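Local coordinates for hemopexin fold protein CP4 (Vigna unguiculata, PDB 3OYO) that is a seed protein of unestablished function that folds as a four-bladed haemopexin-type beta-propeller and binds calcium in its central channel, at residues N5-S10 / V16-K21; D119-S124 / K128-F133; N136-I141 / G199-T204; R153-G158 / S169-C174. One frame throughout, in Å; residues are numbered along the deposited sequence.

Contacts 1 and 2 do the same job in two blades of the propeller: each pairs the innermost strand with its neighbour, lies close to the centre of the chain and sends a backbone carbonyl to the one calcium. Their chemistry is main-chain hydrogen bonding and aromatic packing. Contact 3 is peripheral, about 15 Å from the chain centre, though mostly buried; there strand 137-142, next to strand 129-134 of contact 2, meets a loop of the next sheet through long, charged side chains. Contact 4 is a small, buried apolar touch between the same two sheets, and its segment 169-174 returns to the calcium. Three of the four contacts therefore share that ion.

Contact 1 of 4, residues N5-S10 / V16-K21. With CA (calcium ion), chain C.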
loop_
_atom_site.group_PDB
_atom_site.type_symbol
_atom_site.label_atom_id
_atom_site.label_comp_id
_atom_site.label_asym_id
_atom_site.label_seq_id
_atom_site.Cartn_x
_atom_site.Cartn_y
_atom_site.Cartn_z
ATOM N N ASN A 5 6.911 4.909 0.523
ATOM C CA ASN A 5 6.554 4.713 -0.826
ATOM C C ASN A 5 5.547 3.584 -0.979
ATOM O O ASN A 5 4.825 3.530 -1.968
ATOM C CB ASN A 5 7.807 4.444 -1.670
ATOM C CG ASN A 5 7.599 4.811 -3.140
ATOM O OD1 ASN A 5 6.618 5.466 -3.463
ATOM N ND2 ASN A 5 8.555 4.461 -4.014
ATOM N N ALA A 6 5.493 2.658 -0.027
ATOM C CA ALA A 6 4.514 1.554 -0.144
ATOM C C ALA A 6 4.311 0.943 1.210
ATOM O O ALA A 6 5.184 1.044 2.069
ATOM C CB ALA A 6 5.018 0.504 -1.152
ATOM N N ALA A 7 3.166 0.300 1.423
ATOM C CA ALA A 7 2.854 -0.289 2.732
ATOM C C ALA A 7 1.798 -1.348 2.562
ATOM O O ALA A 7 0.923 -1.210 1.721
ATOM C CB ALA A 7 2.320 0.799 3.682
ATOM N N PHE A 8 1.880 -2.427 3.335
ATOM C CA PHE A 8 0.842 -3.431 3.299
ATOM C C PHE A 8 0.808 -4.113 4.644
ATOM O O PHE A 8 1.844 -4.326 5.317
ATOM C CB PHE A 8 0.981 -4.432 2.112
ATOM C CG PHE A 8 2.070 -5.491 2.270
ATOM C CD1 PHE A 8 3.332 -5.328 1.664
ATOM C CD2 PHE A 8 1.816 -6.671 2.952
ATOM C CE1 PHE A 8 4.312 -6.333 1.744
ATOM C CE2 PHE A 8 2.788 -7.678 3.079
ATOM C CZ PHE A 8 4.057 -7.509 2.474
ATOM N N ARG A 9 -0.386 -4.488 5.051
ATOM C CA ARG A 9 -0.473 -5.074 6.351
ATOM C C ARG A 9 -0.232 -6.553 6.280
ATOM O O ARG A 9 -0.619 -7.229 5.310
ATOM C CB ARG A 9 -1.788 -4.737 7.016
ATOM C CG ARG A 9 -2.931 -5.581 6.604
ATOM C CD ARG A 9 -3.906 -5.459 7.715
ATOM N NE ARG A 9 -5.010 -6.392 7.624
ATOM C CZ ARG A 9 -5.832 -6.522 6.591
ATOM N NH1 ARG A 9 -5.664 -5.840 5.452
ATOM N NH2 ARG A 9 -6.821 -7.390 6.683
ATOM N N SER A 10 0.431 -7.033 7.322
ATOM C CA SER A 10 0.798 -8.426 7.449
ATOM C C SER A 10 -0.342 -9.373 7.881
ATOM O O SER A 10 -1.404 -8.954 8.381
ATOM C CB SER A 10 1.926 -8.555 8.447
ATOM O OG SER A 10 2.214 -9.928 8.666
ATOM N N VAL A 16 2.872 -4.202 10.206
ATOM C CA VAL A 16 2.820 -3.597 8.874
ATOM C C VAL A 16 4.208 -3.442 8.300
ATOM O O VAL A 16 5.162 -3.200 9.051
ATOM C CB VAL A 16 2.041 -2.224 8.893
ATOM C CG1 VAL A 16 2.693 -1.231 9.856
ATOM C CG2 VAL A 16 1.878 -1.626 7.456
ATOM N N TYR A 17 4.298 -3.539 6.962
ATOM C CA TYR A 17 5.525 -3.329 6.201
ATOM C C TYR A 17 5.441 -1.959 5.515
ATOM O O TYR A 17 4.467 -1.643 4.804
ATOM C CB TYR A 17 5.705 -4.435 5.169
ATOM C CG TYR A 17 5.825 -5.829 5.760
ATOM C CD1 TYR A 17 7.062 -6.316 6.227
ATOM C CD2 TYR A 17 4.709 -6.659 5.885
ATOM C CE1 TYR A 17 7.166 -7.595 6.759
ATOM C CE2 TYR A 17 4.803 -7.911 6.439
ATOM C CZ TYR A 17 6.036 -8.389 6.872
ATOM O OH TYR A 17 6.097 -9.671 7.446
ATOM N N PHE A 18 6.456 -1.133 5.761
ATOM C CA PHE A 18 6.618 0.182 5.101
ATOM C C PHE A 18 7.825 0.060 4.221
ATOM O O PHE A 18 8.846 -0.448 4.668
ATOM C CB PHE A 18 6.881 1.293 6.130
ATOM C CG PHE A 18 5.637 1.753 6.896
ATOM C CD1 PHE A 18 4.351 1.486 6.420
ATOM C CD2 PHE A 18 5.771 2.476 8.071
ATOM C CE1 PHE A 18 3.227 1.925 7.105
ATOM C CE2 PHE A 18 4.638 2.926 8.774
ATOM C CZ PHE A 18 3.374 2.650 8.304
ATOM N N PHE A 19 7.710 0.517 2.968
ATOM C CA PHE A 19 8.834 0.491 2.007
ATOM C C PHE A 19 9.242 1.908 1.605
ATOM O O PHE A 19 8.392 2.809 1.471
ATOM C CB PHE A 19 8.478 -0.338 0.729
ATOM C CG PHE A 19 8.104 -1.768 1.025
ATOM C CD1 PHE A 19 9.077 -2.766 1.010
ATOM C CD2 PHE A 19 6.785 -2.126 1.364
ATOM C CE1 PHE A 19 8.745 -4.097 1.327
ATOM C CE2 PHE A 19 6.452 -3.452 1.660
ATOM C CZ PHE A 19 7.413 -4.431 1.633
ATOM N N ALA A 20 10.549 2.112 1.442
ATOM C CA ALA A 20 11.079 3.379 0.966
ATOM C C ALA A 20 12.372 3.020 0.220
ATOM O O ALA A 20 13.290 2.380 0.783
ATOM C CB ALA A 20 11.348 4.357 2.141
ATOM N N LYS A 21 12.420 3.446 -1.044
ATOM C CA LYS A 21 13.463 3.053 -2.022
ATOM C C LYS A 21 13.573 1.554 -2.059
ATOM O O LYS A 21 12.574 0.859 -2.115
ATOM C CB LYS A 21 14.839 3.603 -1.616
ATOM C CG LYS A 21 14.868 4.957 -1.000
ATOM C CD LYS A 21 14.894 6.044 -2.027
ATOM C CE LYS A 21 15.607 7.209 -1.366
ATOM N NZ LYS A 21 15.084 8.528 -1.794
HETATM CA CA CA C . 4.040 4.857 -3.989
HETATM O O HOH W 1 10.228 2.228 -2.936
HETATM O O HOH W 2 4.796 -9.986 9.649
#
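Phe-8 meets both Tyr-17 and Phe-19 on one face of a beta hairpin, the antiparallel pair of strands 6-9 and 15-20 that begins a blade of the haemopexin propeller. Residues alternate along a strand, so Tyr-17 and Phe-19 turn their rings to the same face, and Phe-8, directly paired with Tyr-17, reaches both. Its CG sits between the backbone N and the carbonyl carbon (chi1 76°), a turn that brings the ring back over the partner strand. Tyr-17 CD2 then rests over one face of the Phe-8 ring, 3.5 Å from Phe-8 CE2, with the planes tilted by 31°. Toward Phe-19 the meeting is rim to rim, Phe-8 CE1 lying 3.6 Å from Phe-19 CE2. Flat, wholly apolar rims suit this buried seam, while the tyrosine carries its hydroxyl to the margin, where a water joins Tyr-17 OH and Ser-10 OG, which also hydrogen-bonds to the backbone N of Ser-12. With an alanine in place of Phe-8, the Tyr-17 and Phe-19 rings would probably lose their shared neighbour, leaving Tyr-17 freer to turn.

The backbones are tied by Tyr-17 N to Phe-8 O at 3.1 Å, almost straight at 176°, and by Phe-19 N to Ala-6 O at 2.7 Å. At the far end a classic beta bulge sets Asn-5 and Ala-6 both against Phe-19, whose carbonyl O accepts from Asn-5 N at 2.7 Å and Ala-6 N at 3.3 Å. The bulge adjoins the metal site: calcium is held by Asn-5 O at 2.5 Å and by Asn-5 OD1 at 2.7 Å.

Contact 2 of 4, residues D119-S124 / K128-F133. With CA (calcium ion), chain C.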
loop_
_atom_site.group_PDB
_atom_site.type_symbol
_atom_site.label_atom_id
_atom_site.label_comp_id
_atom_site.label_asym_id
_atom_site.label_seq_id
_atom_site.Cartn_x
_atom_site.Cartn_y
_atom_site.Cartn_z
ATOM N N ASP A 119 0.467 4.441 -7.974
ATOM C CA ASP A 119 0.981 5.161 -6.801
ATOM C C ASP A 119 0.854 4.385 -5.489
ATOM O O ASP A 119 1.805 4.282 -4.767
ATOM C CB ASP A 119 0.264 6.485 -6.645
ATOM C CG ASP A 119 0.642 7.462 -7.733
ATOM O OD1 ASP A 119 1.647 7.229 -8.427
ATOM O OD2 ASP A 119 -0.079 8.432 -7.914
ATOM N N SER A 120 -0.348 3.885 -5.171
ATOM C CA SER A 120 -0.534 3.166 -3.910
ATOM C C SER A 120 -1.852 2.373 -4.050
ATOM O O SER A 120 -2.498 2.416 -5.096
ATOM C CB SER A 120 -0.617 4.149 -2.702
ATOM O OG SER A 120 -1.595 5.136 -2.996
ATOM N N ALA A 121 -2.206 1.635 -3.012
ATOM C CA ALA A 121 -3.421 0.776 -3.031
ATOM C C ALA A 121 -3.643 0.202 -1.619
ATOM O O ALA A 121 -2.675 -0.023 -0.874
ATOM C CB ALA A 121 -3.207 -0.384 -4.049
ATOM N N PHE A 122 -4.899 -0.021 -1.224
ATOM C CA PHE A 122 -5.140 -0.676 0.034
ATOM C C PHE A 122 -6.274 -1.682 -0.125
ATOM O O PHE A 122 -7.175 -1.525 -0.960
ATOM C CB PHE A 122 -5.371 0.299 1.218
ATOM C CG PHE A 122 -6.667 1.067 1.149
ATOM C CD1 PHE A 122 -6.724 2.327 0.525
ATOM C CD2 PHE A 122 -7.844 0.528 1.688
ATOM C CE1 PHE A 122 -7.930 3.003 0.469
ATOM C CE2 PHE A 122 -9.053 1.216 1.627
ATOM C CZ PHE A 122 -9.098 2.455 0.999
ATOM N N ARG A 123 -6.208 -2.715 0.692
ATOM C CA ARG A 123 -7.241 -3.761 0.734
ATOM C C ARG A 123 -8.582 -3.280 1.301
ATOM O O ARG A 123 -8.636 -2.741 2.405
ATOM C CB ARG A 123 -6.734 -4.914 1.610
ATOM C CG ARG A 123 -7.686 -6.093 1.688
ATOM C CD ARG A 123 -7.810 -6.818 0.362
ATOM N NE ARG A 123 -8.245 -8.212 0.526
ATOM C CZ ARG A 123 -9.517 -8.602 0.568
ATOM N NH1 ARG A 123 -10.506 -7.688 0.498
ATOM N NH2 ARG A 123 -9.806 -9.913 0.687
ATOM N N SER A 124 -9.661 -3.490 0.556
ATOM C CA SER A 124 -10.980 -3.110 1.054
ATOM C C SER A 124 -11.453 -4.231 1.976
ATOM O O SER A 124 -10.890 -5.347 1.999
ATOM C CB SER A 124 -11.964 -2.946 -0.102
ATOM O OG SER A 124 -13.289 -2.720 0.363
ATOM N N LYS A 128 -13.233 -9.195 -2.364
ATOM C CA LYS A 128 -11.817 -9.235 -2.702
ATOM C C LYS A 128 -11.412 -7.890 -3.345
ATOM O O LYS A 128 -10.463 -7.847 -4.110
ATOM C CB LYS A 128 -11.498 -10.355 -3.690
ATOM C CG LYS A 128 -12.040 -11.698 -3.327
ATOM C CD LYS A 128 -11.457 -12.240 -2.027
ATOM C CE LYS A 128 -11.392 -13.746 -2.114
ATOM N NZ LYS A 128 -11.081 -14.266 -0.752
ATOM N N GLU A 129 -12.117 -6.816 -3.006
ATOM C CA GLU A 129 -11.882 -5.507 -3.587
ATOM C C GLU A 129 -10.620 -4.820 -3.067
ATOM O O GLU A 129 -10.238 -4.954 -1.900
ATOM C CB GLU A 129 -13.123 -4.611 -3.426
ATOM C CG GLU A 129 -14.470 -5.346 -3.745
ATOM C CD GLU A 129 -15.592 -4.391 -4.140
ATOM O OE1 GLU A 129 -15.592 -3.233 -3.659
ATOM O OE2 GLU A 129 -16.470 -4.804 -4.925
ATOM N N VAL A 130 -9.982 -4.064 -3.950
ATOM C CA VAL A 130 -8.794 -3.314 -3.599
ATOM C C VAL A 130 -8.869 -1.989 -4.325
ATOM O O VAL A 130 -9.277 -1.931 -5.478
ATOM C CB VAL A 130 -7.500 -4.037 -4.028
ATOM C CG1 VAL A 130 -6.266 -3.161 -3.744
ATOM C CG2 VAL A 130 -7.381 -5.436 -3.347
ATOM N N TYR A 131 -8.510 -0.924 -3.627
ATOM C CA TYR A 131 -8.499 0.423 -4.164
ATOM C C TYR A 131 -7.124 0.708 -4.736
ATOM O O TYR A 131 -6.138 0.613 -4.033
ATOM C CB TYR A 131 -8.797 1.434 -3.064
ATOM C CG TYR A 131 -10.214 1.450 -2.576
ATOM C CD1 TYR A 131 -11.177 2.269 -3.177
ATOM C CD2 TYR A 131 -10.601 0.644 -1.503
ATOM C CE1 TYR A 131 -12.496 2.300 -2.716
ATOM C CE2 TYR A 131 -11.932 0.654 -1.035
ATOM C CZ TYR A 131 -12.868 1.483 -1.653
ATOM O OH TYR A 131 -14.172 1.474 -1.186
ATOM N N LEU A 132 -7.079 1.076 -6.009
ATOM C CA LEU A 132 -5.828 1.467 -6.669
ATOM C C LEU A 132 -5.820 2.977 -6.901
ATOM O O LEU A 132 -6.821 3.551 -7.383
ATOM C CB LEU A 132 -5.660 0.721 -8.010
ATOM C CG LEU A 132 -5.863 -0.806 -8.073
ATOM C CD1 LEU A 132 -5.717 -1.271 -9.530
ATOM C CD2 LEU A 132 -4.884 -1.561 -7.178
ATOM N N PHE A 133 -4.710 3.625 -6.588
ATOM C CA PHE A 133 -4.566 5.079 -6.768
ATOM C C PHE A 133 -3.418 5.450 -7.732
ATOM O O PHE A 133 -2.315 4.917 -7.622
ATOM C CB PHE A 133 -4.318 5.765 -5.416
ATOM C CG PHE A 133 -5.413 5.557 -4.439
ATOM C CD1 PHE A 133 -6.622 6.268 -4.560
ATOM C CD2 PHE A 133 -5.294 4.591 -3.448
ATOM C CE1 PHE A 133 -7.664 6.054 -3.652
ATOM C CE2 PHE A 133 -6.315 4.356 -2.580
ATOM C CZ PHE A 133 -7.503 5.094 -2.646
HETATM CA CA CA C . 4.040 4.857 -3.989
HETATM O O HOH W 3 -11.741 -12.295 1.384
HETATM O O HOH W 4 -14.692 -1.935 -1.551
#
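Phe-133 N donates to Ser-120 O at 2.9 Å, and Tyr-131 N to Phe-122 O at 3.0 Å, two nearly straight bonds that zip together the inner beta hairpin of a haemopexin blade. The return bond from Phe-122 N to Tyr-131 O completes one hydrogen-bonded pair, and Ser-124 N to Glu-129 O closes the hairpin near its turn. At the other end Asp-119 and Ser-120 form a classic beta bulge opposite Phe-133, both donating only weakly to its carbonyl O.

Outward from this frame lie the side chains. Phe-122 and Tyr-131 run alongside each other, their planes 22° apart but slid so that the rings barely overlap; what sits over the Phe-122 face is Tyr-131 CB, 4.2 Å from the ring centroid. Phe-122 CD1 lies at the edge of the Phe-133 ring. On the opposite face the small Ala-121 leaves room for Leu-132, with Ala-121 CB 3.7 Å from Leu-132 CD2, and Phe-66, from strand 64-67 of another blade, packs against both.

Arg-123, bent at chi2 (68°), lays one face of its guanidinium over Lys-128 CA. Both polar ends have partners outside the hairpin: Arg-123 NE hydrogen-bonds to Thr-68 O, and Lys-128 NZ forms a salt bridge with Glu-69. Where the bulge meets the channel, calcium is bound by Asp-119 O at 2.4 Å.

Contact 3 of 4, residues N136-I141 / G199-T204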
loop_
_atom_site.group_PDB
_atom_site.type_symbol
_atom_site.label_atom_id
_atom_site.label_comp_id
_atom_site.label_asym_id
_atom_site.label_seq_id
_atom_site.Cartn_x
_atom_site.Cartn_y
_atom_site.Cartn_z
ATOM N N ASN A 136 -4.587 11.679 -9.571
ATOM C CA ASN A 136 -5.846 12.086 -8.957
ATOM C C ASN A 136 -6.979 11.095 -9.263
ATOM O O ASN A 136 -8.118 11.372 -9.009
ATOM C CB ASN A 136 -6.202 13.506 -9.442
ATOM C CG ASN A 136 -6.669 13.529 -10.904
ATOM O OD1 ASN A 136 -6.394 12.627 -11.674
ATOM N ND2 ASN A 136 -7.395 14.549 -11.267
ATOM N N LYS A 137 -6.659 9.940 -9.816
ATOM C CA LYS A 137 -7.637 8.912 -10.151
ATOM C C LYS A 137 -7.523 7.711 -9.223
ATOM O O LYS A 137 -6.469 7.453 -8.658
ATOM C CB LYS A 137 -7.428 8.455 -11.624
ATOM C CG LYS A 137 -7.727 9.480 -12.705
ATOM C CD LYS A 137 -9.218 9.830 -12.671
ATOM C CE LYS A 137 -9.754 10.617 -13.902
ATOM N NZ LYS A 137 -8.974 11.868 -14.156
ATOM N N TYR A 138 -8.614 6.958 -9.086
ATOM C CA TYR A 138 -8.636 5.687 -8.370
ATOM C C TYR A 138 -9.645 4.778 -9.051
ATOM O O TYR A 138 -10.473 5.241 -9.857
ATOM C CB TYR A 138 -9.004 5.844 -6.896
ATOM C CG TYR A 138 -10.468 6.048 -6.662
ATOM C CD1 TYR A 138 -11.029 7.332 -6.691
ATOM C CD2 TYR A 138 -11.291 4.977 -6.418
ATOM C CE1 TYR A 138 -12.388 7.519 -6.486
ATOM C CE2 TYR A 138 -12.643 5.150 -6.225
ATOM C CZ TYR A 138 -13.178 6.422 -6.268
ATOM O OH TYR A 138 -14.510 6.558 -6.075
ATOM N N VAL A 139 -9.539 3.471 -8.779
ATOM C CA VAL A 139 -10.479 2.507 -9.268
ATOM C C VAL A 139 -10.399 1.290 -8.320
ATOM O O VAL A 139 -9.328 0.998 -7.777
ATOM C CB VAL A 139 -10.111 2.049 -10.720
ATOM C CG1 VAL A 139 -8.934 1.068 -10.688
ATOM C CG2 VAL A 139 -11.295 1.470 -11.422
ATOM N N ARG A 140 -11.529 0.593 -8.148
ATOM C CA ARG A 140 -11.542 -0.637 -7.380
ATOM C C ARG A 140 -11.369 -1.808 -8.313
ATOM O O ARG A 140 -11.835 -1.782 -9.440
ATOM C CB ARG A 140 -12.829 -0.777 -6.575
ATOM C CG ARG A 140 -13.027 0.313 -5.572
ATOM C CD ARG A 140 -14.450 0.816 -5.587
ATOM N NE ARG A 140 -15.406 -0.253 -5.323
ATOM C CZ ARG A 140 -16.683 -0.282 -5.739
ATOM N NH1 ARG A 140 -17.222 0.689 -6.451
ATOM N NH2 ARG A 140 -17.423 -1.317 -5.440
ATOM N N ILE A 141 -10.640 -2.814 -7.851
ATOM C CA ILE A 141 -10.449 -4.058 -8.582
ATOM C C ILE A 141 -10.666 -5.229 -7.629
ATOM O O ILE A 141 -10.332 -5.118 -6.469
ATOM C CB ILE A 141 -9.015 -4.121 -9.251
ATOM C CG1 ILE A 141 -8.921 -5.339 -10.164
ATOM C CG2 ILE A 141 -7.867 -4.076 -8.238
ATOM C CD1 ILE A 141 -7.653 -5.346 -11.017
ATOM N N GLY A 199 -18.642 0.636 -1.123
ATOM C CA GLY A 199 -19.808 1.120 -1.850
ATOM C C GLY A 199 -20.081 2.608 -1.637
ATOM O O GLY A 199 -20.434 3.325 -2.584
ATOM N N GLY A 200 -19.917 3.071 -0.394
ATOM C CA GLY A 200 -20.197 4.468 -0.029
ATOM C C GLY A 200 -18.923 5.237 0.288
ATOM O O GLY A 200 -18.735 5.734 1.395
ATOM N N LYS A 201 -18.043 5.301 -0.705
ATOM C CA LYS A 201 -16.845 6.125 -0.662
ATOM C C LYS A 201 -17.134 7.548 -0.145
ATOM O O LYS A 201 -16.308 8.147 0.549
ATOM C CB LYS A 201 -16.221 6.204 -2.080
ATOM C CG LYS A 201 -15.648 4.891 -2.654
ATOM C CD LYS A 201 -16.689 3.740 -2.844
ATOM C CE LYS A 201 -15.950 2.402 -3.083
ATOM N NZ LYS A 201 -16.593 1.123 -2.731
ATOM N N ALA A 202 -18.287 8.096 -0.543
ATOM C CA ALA A 202 -18.750 9.417 -0.116
ATOM C C ALA A 202 -18.915 9.514 1.412
ATOM O O ALA A 202 -18.748 10.589 1.986
ATOM C CB ALA A 202 -20.056 9.781 -0.842
ATOM N N ASP A 203 -19.202 8.382 2.062
ATOM C CA ASP A 203 -19.326 8.299 3.524
ATOM C C ASP A 203 -18.006 8.043 4.312
ATOM O O ASP A 203 -18.029 7.599 5.458
ATOM C CB ASP A 203 -20.367 7.244 3.868
ATOM C CG ASP A 203 -21.764 7.788 3.776
ATOM O OD1 ASP A 203 -22.084 8.678 4.593
ATOM O OD2 ASP A 203 -22.514 7.377 2.878
ATOM N N THR A 204 -16.876 8.336 3.675
ATOM C CA THR A 204 -15.557 8.214 4.297
ATOM C C THR A 204 -15.412 9.273 5.377
ATOM O O THR A 204 -15.798 10.449 5.188
ATOM C CB THR A 204 -14.445 8.344 3.227
ATOM O OG1 THR A 204 -14.631 7.311 2.271
ATOM C CG2 THR A 204 -13.012 8.243 3.813
#
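Lys-201 lies across the guanidinium of Arg-140, its NZ over one face of that flat group and 3.2 Å from Arg-140 NE. Both nitrogens are donors, so this is an approach of like charges and no hydrogen bond. The chains cross at a slant, with Lys-201 CE 3.3 Å from Arg-140 CD, and lower down Lys-201 CG passes 4.0 Å from Tyr-138 OH. The exact placing of the ammonium is doubtful, because Lys-201 NZ also stands implausibly close to Gly-199 N.

What makes the meeting tolerable is probably Glu-129, whose OE1 forms a salt bridge with Arg-140 NH2 and lies 4.6 Å from Lys-201 NZ. Two long, flexible basic chains suit a spot where a nearby carboxylate probably offsets some of the positive charge and where a methylene passes a tyrosine hydroxyl. A leucine in place of Arg-140 would probably leave Glu-129 without its salt-bridge mate.

Behind the first shell, bends fix the reach of each chain. Arg-140 turns at chi2 and chi3, whereas Lys-201 kinks at chi2 (62°) and then runs out extended. The lysine backbone is pinned by Thr-204: its OG1 at 2.5 Å and its N at 3.2 Å both donate to Lys-201 O, from the same face of the carbonyl plane.

The contact thus spans two blades. Strand 137-142 lies between strands 129-134 and 147-154, and segment 199-204 lies in the loop between strands 190-195 and 205-211; Phe-159, edge-to-face with Tyr-138 and touching Thr-204, borders both sides.

Contact 4 of 4, residues R153-G158 / S169-C174; sequences RNIGDG and SGIDAC. With CA (calcium ion), chain C.
Ile-155, which reaches over to Gly-170, rides on a short helical turn tied down by Asn-154: its ND2 donates to Asp-157 OD2 at 2.9 Å, close to the amide plane and nearly straight. Asn-154 O takes a further bond from Gly-158 N at 3.0 Å, closing the first turn of the helix.

From that turn the Ile-155 side chain extends toward segment 169-174. Its CG1 is anti to the carbonyl carbon and chi2 is extended (166°), so CD1 travels the full length of the chain to stop 3.9 Å from Gly-170 N and 4.4 Å from Ile-171 CG1. A long, branched aliphatic residue suits this buried reach, bringing bulk without a polar end. Glycine suits the other side because, at the backbone angles of Gly-170, a CB would jam against the carbonyl of Ser-169.

Two residues after Gly-170, Asp-172 O binds calcium at 2.5 Å, and a classic beta bulge sets Asp-172 and Ala-173 against Phe-186.

In this small interface, helix 155-158, following strand 147-154, meets the approach to strand 173-176 of the next sheet; Phe-133 of strand 129-134 touches both isoleucines, while Leu-185 of strand 182-187 backs Ile-171.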
loop_
_atom_site.group_PDB
_atom_site.type_symbol
_atom_site.label_atom_id
_atom_site.label_comp_id
_atom_site.label_asym_id
_atom_site.label_seq_id
_atom_site.Cartn_x
_atom_site.Cartn_y
_atom_site.Cartn_z
ATOM N N ARG A 153 -12.374 6.971 -11.207
ATOM C CA ARG A 153 -12.903 8.283 -10.778
ATOM C C ARG A 153 -11.837 9.188 -10.173
ATOM O O ARG A 153 -10.762 8.724 -9.794
ATOM C CB ARG A 153 -14.052 8.086 -9.770
ATOM C CG ARG A 153 -15.170 7.154 -10.275
ATOM C CD ARG A 153 -16.113 6.797 -9.135
ATOM N NE ARG A 153 -16.810 8.014 -8.684
ATOM C CZ ARG A 153 -17.580 8.113 -7.602
ATOM N NH1 ARG A 153 -17.769 7.058 -6.820
ATOM N NH2 ARG A 153 -18.159 9.281 -7.295
ATOM N N ASN A 154 -12.125 10.472 -10.076
ATOM C CA ASN A 154 -11.224 11.367 -9.336
ATOM C C ASN A 154 -11.356 11.091 -7.869
ATOM O O ASN A 154 -12.474 10.848 -7.377
ATOM C CB ASN A 154 -11.554 12.848 -9.595
ATOM C CG ASN A 154 -11.422 13.228 -11.041
ATOM O OD1 ASN A 154 -10.435 12.935 -11.701
ATOM N ND2 ASN A 154 -12.438 13.881 -11.546
ATOM N N ILE A 155 -10.226 11.134 -7.155
ATOM C CA ILE A 155 -10.204 10.870 -5.714
ATOM C C ILE A 155 -11.175 11.844 -5.040
ATOM O O ILE A 155 -11.977 11.457 -4.178
ATOM C CB ILE A 155 -8.761 11.004 -5.122
ATOM C CG1 ILE A 155 -7.818 9.929 -5.716
ATOM C CG2 ILE A 155 -8.812 10.883 -3.609
ATOM C CD1 ILE A 155 -6.294 10.177 -5.476
ATOM N N GLY A 156 -11.100 13.101 -5.464
ATOM C CA GLY A 156 -11.938 14.165 -4.929
ATOM C C GLY A 156 -13.413 13.947 -5.064
ATOM O O GLY A 156 -14.167 14.343 -4.197
ATOM N N ASP A 157 -13.821 13.307 -6.151
ATOM C CA ASP A 157 -15.232 12.981 -6.387
ATOM C C ASP A 157 -15.694 11.753 -5.625
ATOM O O ASP A 157 -16.791 11.757 -5.040
ATOM C CB ASP A 157 -15.495 12.765 -7.870
ATOM C CG ASP A 157 -15.233 13.992 -8.667
ATOM O OD1 ASP A 157 -15.558 15.092 -8.191
ATOM O OD2 ASP A 157 -14.699 13.883 -9.781
ATOM N N GLY A 158 -14.869 10.713 -5.632
ATOM C CA GLY A 158 -15.210 9.493 -4.910
ATOM C C GLY A 158 -15.141 9.646 -3.411
ATOM O O GLY A 158 -15.867 8.954 -2.688
ATOM N N SER A 169 -4.895 15.069 -5.117
ATOM C CA SER A 169 -4.209 14.811 -6.386
ATOM C C SER A 169 -3.236 13.611 -6.331
ATOM O O SER A 169 -2.383 13.454 -7.195
ATOM C CB SER A 169 -3.514 16.047 -6.907
ATOM O OG SER A 169 -2.434 16.333 -6.060
ATOM N N GLY A 170 -3.365 12.784 -5.306
ATOM C CA GLY A 170 -2.484 11.643 -5.203
ATOM C C GLY A 170 -2.194 11.170 -3.810
ATOM O O GLY A 170 -2.230 11.944 -2.833
ATOM N N ILE A 171 -1.891 9.870 -3.731
ATOM C CA ILE A 171 -1.590 9.204 -2.475
ATOM C C ILE A 171 -0.297 8.389 -2.679
ATOM O O ILE A 171 -0.285 7.428 -3.470
ATOM C CB ILE A 171 -2.771 8.243 -2.012
ATOM C CG1 ILE A 171 -4.077 9.041 -1.865
ATOM C CG2 ILE A 171 -2.434 7.539 -0.680
ATOM C CD1 ILE A 171 -5.368 8.267 -1.582
ATOM N N ASP A 172 0.758 8.740 -1.940
ATOM C CA ASP A 172 2.022 8.039 -2.035
ATOM C C ASP A 172 2.007 6.622 -1.506
ATOM O O ASP A 172 2.713 5.781 -2.017
ATOM C CB ASP A 172 3.152 8.819 -1.365
ATOM C CG ASP A 172 3.580 10.010 -2.164
ATOM O OD1 ASP A 172 3.691 9.914 -3.402
ATOM O OD2 ASP A 172 3.840 11.062 -1.571
ATOM N N ALA A 173 1.259 6.352 -0.445
ATOM C CA ALA A 173 1.202 5.012 0.095
ATOM C C ALA A 173 0.005 4.925 0.996
ATOM O O ALA A 173 -0.514 5.972 1.427
ATOM C CB ALA A 173 2.500 4.629 0.872
ATOM N N CYS A 174 -0.436 3.695 1.277
ATOM C CA CYS A 174 -1.573 3.477 2.178
ATOM C C CYS A 174 -1.670 2.013 2.476
ATOM O O CYS A 174 -1.072 1.218 1.766
ATOM C CB CYS A 174 -2.888 3.970 1.553
ATOM S SG CYS A 174 -3.208 3.517 -0.151
HETATM CA CA CA C . 4.040 4.857 -3.989
#